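Local coordinates for protein formate dehydrogenase subunit beta (Desulfovibrio gigas, PDB 1H0H) that serves as the electron-transfer subunit, with three [4Fe-4S] clusters, of a periplasmic tungsten formate dehydrogenase that reversibly oxidises formate to carbon dioxide, at residues L66-D70 / L207-A212. Coordinates in Å, arbitrary orientation, origin at the centre of the assembly. Residues are numbered along the deposited sequence.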
loop_
_atom_site.group_PDB
_atom_site.type_symbol
_atom_site.label_atom_id
_atom_site.label_comp_id
_atom_site.label_asym_id
_atom_site.label_seq_id
_atom_site.Cartn_x
_atom_site.Cartn_y
_atom_site.Cartn_z
ATOM N N LEU B 66 20.627 12.853 -9.261
ATOM C CA LEU B 66 21.808 12.028 -9.051
ATOM C C LEU B 66 22.057 11.746 -7.599
ATOM O O LEU B 66 22.092 12.657 -6.779
ATOM C CB LEU B 66 23.054 12.694 -9.647
ATOM C CG LEU B 66 22.912 13.084 -11.118
ATOM C CD1 LEU B 66 24.212 13.686 -11.672
ATOM C CD2 LEU B 66 22.463 11.880 -11.960
ATOM N N PHE B 67 22.274 10.477 -7.306
ATOM C CA PHE B 67 22.439 10.009 -5.949
ATOM C C PHE B 67 23.845 9.437 -5.720
ATOM O O PHE B 67 24.385 8.757 -6.582
ATOM C CB PHE B 67 21.391 8.938 -5.653
ATOM C CG PHE B 67 19.972 9.357 -5.973
ATOM C CD1 PHE B 67 19.498 10.597 -5.598
ATOM C CD2 PHE B 67 19.109 8.500 -6.641
ATOM C CE1 PHE B 67 18.198 10.986 -5.900
ATOM C CE2 PHE B 67 17.808 8.886 -6.945
ATOM C CZ PHE B 67 17.340 10.122 -6.553
ATOM N N PHE B 68 24.379 9.674 -4.530
ATOM C CA PHE B 68 25.721 9.246 -4.139
ATOM C C PHE B 68 25.715 8.856 -2.659
ATOM O O PHE B 68 25.704 9.719 -1.781
ATOM C CB PHE B 68 26.677 10.430 -4.361
ATOM C CG PHE B 68 28.115 10.054 -4.465
ATOM C CD1 PHE B 68 28.655 9.639 -5.683
ATOM C CD2 PHE B 68 28.949 10.166 -3.379
ATOM C CE1 PHE B 68 30.031 9.299 -5.789
ATOM C CE2 PHE B 68 30.297 9.820 -3.478
ATOM C CZ PHE B 68 30.835 9.393 -4.680
ATOM N N PRO B 69 25.703 7.563 -2.364
ATOM C CA PRO B 69 25.668 7.080 -0.967
ATOM C C PRO B 69 27.089 7.084 -0.393
ATOM O O PRO B 69 27.771 6.060 -0.348
ATOM C CB PRO B 69 25.161 5.641 -1.092
ATOM C CG PRO B 69 25.312 5.255 -2.492
ATOM C CD PRO B 69 25.677 6.470 -3.339
ATOM N N ASP B 70 27.478 8.256 0.095
ATOM C CA ASP B 70 28.833 8.565 0.494
ATOM C C ASP B 70 29.251 7.880 1.797
ATOM O O ASP B 70 28.433 7.648 2.682
ATOM C CB ASP B 70 28.932 10.089 0.598
ATOM C CG ASP B 70 30.310 10.596 0.397
ATOM O OD1 ASP B 70 31.243 9.780 0.230
ATOM O OD2 ASP B 70 30.550 11.816 0.413
ATOM N N LEU B 207 29.160 16.330 -10.352
ATOM C CA LEU B 207 27.718 16.572 -10.420
ATOM C C LEU B 207 27.036 15.739 -9.335
ATOM O O LEU B 207 25.907 16.029 -8.927
ATOM C CB LEU B 207 27.163 16.197 -11.791
ATOM C CG LEU B 207 27.653 17.096 -12.914
ATOM C CD1 LEU B 207 27.200 16.587 -14.243
ATOM C CD2 LEU B 207 27.159 18.501 -12.667
ATOM N N TYR B 208 27.725 14.717 -8.855
ATOM C CA TYR B 208 27.192 13.905 -7.752
ATOM C C TYR B 208 27.617 14.463 -6.402
ATOM O O TYR B 208 26.818 14.533 -5.459
ATOM C CB TYR B 208 27.658 12.452 -7.840
ATOM C CG TYR B 208 27.092 11.666 -9.004
ATOM C CD1 TYR B 208 27.520 11.905 -10.314
ATOM C CD2 TYR B 208 26.149 10.670 -8.791
ATOM C CE1 TYR B 208 27.001 11.181 -11.380
ATOM C CE2 TYR B 208 25.638 9.920 -9.853
ATOM C CZ TYR B 208 26.059 10.179 -11.142
ATOM O OH TYR B 208 25.529 9.440 -12.195
ATOM N N HIS B 209 28.877 14.859 -6.305
ATOM C CA HIS B 209 29.404 15.378 -5.047
ATOM C C HIS B 209 30.735 16.035 -5.324
ATOM O O HIS B 209 31.530 15.521 -6.122
ATOM C CB HIS B 209 29.573 14.242 -4.032
ATOM C CG HIS B 209 30.128 14.678 -2.718
ATOM N ND1 HIS B 209 29.699 15.816 -2.075
ATOM C CD2 HIS B 209 31.082 14.129 -1.924
ATOM C CE1 HIS B 209 30.348 15.942 -0.930
ATOM N NE2 HIS B 209 31.201 14.936 -0.820
ATOM N N GLU B 210 30.955 17.190 -4.702
ATOM C CA GLU B 210 32.172 17.977 -4.970
ATOM C C GLU B 210 33.439 17.210 -4.664
ATOM O O GLU B 210 34.501 17.486 -5.226
ATOM C CB GLU B 210 32.153 19.291 -4.190
ATOM C CG GLU B 210 32.045 19.156 -2.672
ATOM C CD GLU B 210 31.939 20.521 -1.967
ATOM O OE1 GLU B 210 32.478 21.534 -2.484
ATOM O OE2 GLU B 210 31.300 20.588 -0.896
ATOM N N TYR B 211 33.321 16.225 -3.789
ATOM C CA TYR B 211 34.465 15.441 -3.374
ATOM C C TYR B 211 34.343 13.993 -3.783
ATOM O O TYR B 211 34.981 13.130 -3.200
ATOM C CB TYR B 211 34.660 15.542 -1.870
ATOM C CG TYR B 211 34.841 16.956 -1.360
ATOM C CD1 TYR B 211 35.863 17.770 -1.838
ATOM C CD2 TYR B 211 34.002 17.471 -0.384
ATOM C CE1 TYR B 211 36.029 19.064 -1.355
ATOM C CE2 TYR B 211 34.168 18.738 0.114
ATOM C CZ TYR B 211 35.170 19.538 -0.370
ATOM O OH TYR B 211 35.327 20.816 0.130
ATOM N N ALA B 212 33.555 13.744 -4.816
ATOM C CA ALA B 212 33.420 12.407 -5.397
ATOM C C ALA B 212 34.769 11.803 -5.800
ATOM O O ALA B 212 34.998 10.620 -5.542
ATOM C CB ALA B 212 32.488 12.431 -6.571
HETATM O O HOH W 1 24.522 12.888 -5.337
#
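The loop 207-212 passes beside the last residues, 66-70, of strand 62-70 and draws away toward Asp70. No direct hydrogen bond joins the two segments. Side chains interlock instead. Leu66 and Phe68 point toward the loop, and the Tyr208 side chain fits between them. Leu66 CB lies over the face of the Tyr208 ring, 4.0 Å from its centroid, in a CH-pi contact. Leu66 CD1 also touches Leu207 CB at 3.9 Å. At the ring edge, Phe67 O is 3.4 Å from Tyr208 CD2. The Phe68 ring fills the next hollow. Phe68 CD1 is 3.7 Å from Tyr208 CB, Phe68 CZ is 3.9 Å from Ala212 CB, and His209 CB lies over one face. A type I turn from His209 to Ala212 folds the loop so that both residues meet this ring. One water bridges the backbones, 2.8 Å from both Leu66 O and Tyr208 O. Asp70 OD2 comes within 3.3 Å of His209 CD2, but the carboxylate forms salt bridges with Arg53 and Arg73. Phe67 lies near cluster-binding Cys11, and Pro69 lines that cluster's pocket. Strand 62-70 pairs antiparallel with strand 51-59, and Phe68 stacks on Phe199 while Tyr208 touches Thr201, so the contact joins this hairpin to strand 197-201 of the mixed sheet.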